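Local coordinates for trehalose synthase regulatory protein (Candida albicans, PDB 5HUS), which is probably a regulatory subunit of the trehalose synthase complex, here represented by its C-terminal domain, which belongs to the trehalose-phosphatase family, at residues Val246-Gly251 / Ala258-Val263. Residues are numbered along the deposited sequence; the frame is centred on the assembly and turned at random.
Sequences VLYSGG and ANYEYV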
ATOM      1  N   VAL A 246     -10.070   9.932  -7.960  1.00 20.15           N
ATOM      2  CA  VAL A 246      -9.182   9.066  -7.176  1.00 17.74           C
ATOM      3  C   VAL A 246      -7.766   9.121  -7.744  1.00 23.42           C
ATOM      4  O   VAL A 246      -7.572   9.080  -8.963  1.00 22.88           O
ATOM      5  CB  VAL A 246      -9.665   7.602  -7.158  1.00 22.28           C
ATOM      6  CG1 VAL A 246      -8.750   6.746  -6.283  1.00 20.81           C
ATOM      7  CG2 VAL A 246     -11.098   7.514  -6.664  1.00 28.29           C
ATOM      8  N   LEU A 247      -6.779   9.223  -6.861  1.00 20.37           N
ATOM      9  CA  LEU A 247      -5.386   9.253  -7.278  1.00 17.57           C
ATOM     10  C   LEU A 247      -4.583   8.258  -6.448  1.00 18.65           C
ATOM     11  O   LEU A 247      -4.776   8.155  -5.240  1.00 20.49           O
ATOM     12  CB  LEU A 247      -4.805  10.667  -7.130  1.00 18.23           C
ATOM     13  CG  LEU A 247      -3.375  10.953  -7.612  1.00 20.06           C
ATOM     14  CD1 LEU A 247      -3.262  12.416  -8.025  1.00 20.26           C
ATOM     15  CD2 LEU A 247      -2.314  10.639  -6.559  1.00 25.43           C
ATOM     16  N   TYR A 248      -3.691   7.525  -7.102  1.00 21.09           N
ATOM     17  CA  TYR A 248      -2.773   6.640  -6.390  1.00 17.57           C
ATOM     18  C   TYR A 248      -1.360   6.941  -6.828  1.00 16.88           C
ATOM     19  O   TYR A 248      -1.096   7.050  -8.026  1.00 19.94           O
ATOM     20  CB  TYR A 248      -3.109   5.164  -6.652  1.00 15.97           C
ATOM     21  CG  TYR A 248      -2.127   4.190  -6.036  1.00 17.51           C
ATOM     22  CD1 TYR A 248      -0.981   3.793  -6.723  1.00 20.05           C
ATOM     23  CD2 TYR A 248      -2.330   3.687  -4.756  1.00 18.93           C
ATOM     24  CE1 TYR A 248      -0.069   2.917  -6.153  1.00 19.61           C
ATOM     25  CE2 TYR A 248      -1.426   2.811  -4.180  1.00 20.73           C
ATOM     26  CZ  TYR A 248      -0.301   2.430  -4.886  1.00 19.71           C
ATOM     27  OH  TYR A 248       0.599   1.546  -4.336  1.00 23.73           O
ATOM     28  N   SER A 249      -0.456   7.094  -5.860  1.00 16.85           N
ATOM     29  CA  SER A 249       0.956   7.271  -6.160  1.00 21.69           C
ATOM     30  C   SER A 249       1.760   6.182  -5.473  1.00 23.35           C
ATOM     31  O   SER A 249       1.481   5.826  -4.326  1.00 22.85           O
ATOM     32  CB  SER A 249       1.451   8.645  -5.712  1.00 24.95           C
ATOM     33  OG  SER A 249       2.828   8.794  -6.016  1.00 30.96           O
ATOM     34  N   GLY A 250       2.759   5.653  -6.167  1.00 20.42           N
ATOM     35  CA  GLY A 250       3.587   4.624  -5.577  1.00 18.62           C
ATOM     36  C   GLY A 250       4.966   4.568  -6.188  1.00 23.43           C
ATOM     37  O   GLY A 250       5.491   5.577  -6.666  1.00 24.28           O
ATOM     38  N   GLY A 251       5.552   3.380  -6.155  1.00 23.62           N
ATOM     39  CA  GLY A 251       6.830   3.136  -6.786  1.00 27.70           C
ATOM     40  C   GLY A 251       6.679   2.093  -7.872  1.00 25.40           C
ATOM     41  O   GLY A 251       5.598   1.908  -8.424  1.00 25.53           O
ATOM     42  N   ALA A 258      -0.244  -3.685  -9.336  1.00 25.81           N
ATOM     43  CA  ALA A 258      -1.613  -4.143  -9.140  1.00 23.66           C
ATOM     44  C   ALA A 258      -2.500  -2.974  -8.738  1.00 25.18           C
ATOM     45  O   ALA A 258      -3.639  -2.870  -9.191  1.00 21.56           O
ATOM     46  CB  ALA A 258      -1.678  -5.246  -8.101  1.00 24.07           C
ATOM     47  N   ASN A 259      -1.977  -2.095  -7.889  1.00 20.59           N
ATOM     48  CA  ASN A 259      -2.726  -0.906  -7.493  1.00 20.17           C
ATOM     49  C   ASN A 259      -2.937   0.068  -8.653  1.00 19.32           C
ATOM     50  O   ASN A 259      -4.017   0.643  -8.782  1.00 20.28           O
ATOM     51  CB  ASN A 259      -2.027  -0.202  -6.325  1.00 19.19           C
ATOM     52  CG  ASN A 259      -2.052  -1.029  -5.049  1.00 23.01           C
ATOM     53  OD1 ASN A 259      -2.907  -1.897  -4.879  1.00 25.77           O
ATOM     54  ND2 ASN A 259      -1.112  -0.764  -4.144  1.00 20.20           N
ATOM     55  N   TYR A 260      -1.918   0.267  -9.491  1.00 20.21           N
ATOM     56  CA  TYR A 260      -2.072   1.163 -10.645  1.00 20.18           C
ATOM     57  C   TYR A 260      -3.169   0.648 -11.566  1.00 22.91           C
ATOM     58  O   TYR A 260      -4.048   1.394 -11.988  1.00 20.76           O
ATOM     59  CB  TYR A 260      -0.772   1.300 -11.450  1.00 17.67           C
ATOM     60  CG  TYR A 260       0.365   1.963 -10.720  1.00 19.70           C
ATOM     61  CD1 TYR A 260       0.163   3.101  -9.951  1.00 22.73           C
ATOM     62  CD2 TYR A 260       1.646   1.439 -10.794  1.00 23.34           C
ATOM     63  CE1 TYR A 260       1.222   3.705  -9.282  1.00 20.84           C
ATOM     64  CE2 TYR A 260       2.700   2.025 -10.128  1.00 20.76           C
ATOM     65  CZ  TYR A 260       2.485   3.150  -9.373  1.00 21.69           C
ATOM     66  OH  TYR A 260       3.545   3.717  -8.712  1.00 22.90           O
ATOM     67  N   GLU A 261      -3.099  -0.635 -11.884  1.00 26.17           N
ATOM     68  CA  GLU A 261      -4.086  -1.235 -12.773  1.00 26.97           C
ATOM     69  C   GLU A 261      -5.497  -1.124 -12.199  1.00 25.79           C
ATOM     70  O   GLU A 261      -6.451  -0.846 -12.932  1.00 26.01           O
ATOM     71  CB  GLU A 261      -3.723  -2.694 -13.048  1.00 26.02           C
ATOM     72  CG  GLU A 261      -2.454  -2.852 -13.873  1.00 27.69           C
ATOM     73  CD  GLU A 261      -2.040  -4.302 -14.040  1.00 45.51           C
ATOM     74  OE1 GLU A 261      -2.869  -5.190 -13.769  1.00 40.70           O
ATOM     75  OE2 GLU A 261      -0.883  -4.553 -14.439  1.00 46.54           O
ATOM     76  N   TYR A 262      -5.629  -1.315 -10.888  1.00 22.96           N
ATOM     77  CA  TYR A 262      -6.936  -1.201 -10.241  1.00 21.14           C
ATOM     78  C   TYR A 262      -7.477   0.227 -10.280  1.00 24.40           C
ATOM     79  O   TYR A 262      -8.634   0.450 -10.643  1.00 26.00           O
ATOM     80  CB  TYR A 262      -6.871  -1.693  -8.786  1.00 20.87           C
ATOM     81  CG  TYR A 262      -8.176  -1.501  -8.034  1.00 23.93           C
ATOM     82  CD1 TYR A 262      -9.377  -1.981  -8.549  1.00 22.11           C
ATOM     83  CD2 TYR A 262      -8.211  -0.837  -6.815  1.00 23.17           C
ATOM     84  CE1 TYR A 262     -10.574  -1.801  -7.871  1.00 26.75           C
ATOM     85  CE2 TYR A 262      -9.399  -0.656  -6.126  1.00 23.76           C
ATOM     86  CZ  TYR A 262     -10.581  -1.138  -6.661  1.00 30.55           C
ATOM     87  OH  TYR A 262     -11.766  -0.963  -5.979  1.00 26.68           O
ATOM     88  N   VAL A 263      -6.645   1.197  -9.904  1.00 22.13           N
ATOM     89  CA  VAL A 263      -7.083   2.584  -9.901  1.00 20.10           C
ATOM     90  C   VAL A 263      -7.367   3.052 -11.328  1.00 22.42           C
ATOM     91  O   VAL A 263      -8.319   3.792 -11.553  1.00 23.91           O
ATOM     92  CB  VAL A 263      -6.046   3.500  -9.218  1.00 20.42           C
ATOM     93  CG1 VAL A 263      -6.424   4.961  -9.383  1.00 24.53           C
ATOM     94  CG2 VAL A 263      -5.957   3.136  -7.742  1.00 22.19           C
TER
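Two groups grip the phenol oxygen of Tyr248: Asn259 ND2 donates to Tyr248 OH at 2.9 Å, nearly straight (166°) and in the plane of the Asn259 amide, while the carboxylate of Asp256, from the first turn of helix 254-265, bonds it as well. The tyrosine projects from strand 243-250 of the central HAD-type sheet onto this helix, which runs back antiparallel to it as the crossover of a beta-alpha-beta unit leading to strand 272-278. The Asn259 amide is itself anchored, its OD1 bonded to Ser201 OG at the start of helix 200-213, so that Asn259 links the phenol indirectly to helix 200-213. Next to that bond, Asn259 CB lies over one face of the Tyr248 ring, 3.7 Å from the centroid, in a CH-pi contact. With CG anti to the backbone N, Tyr248 extends its ring towards the helix, and Tyr260 CE1 meets the ring edge in plane, 3.4 Å from Tyr248 CD1; the two ring planes are 77° apart. Farther along the helix, Val263 CG2 packs on Tyr248 CB at 3.7 Å, and Val263 CG1 faces Val246 CG1 more loosely at 4.3 Å. Tyr260 reaches past Tyr248 to Gly251, just beyond the strand end, for its main hydrogen bond, with a weak one to Thr277 of strand 272-278 as a secondary tie. Tyr260 OH donates to Gly251 O at 2.8 Å, approaching the carbonyl at 127° and somewhat out of its plane.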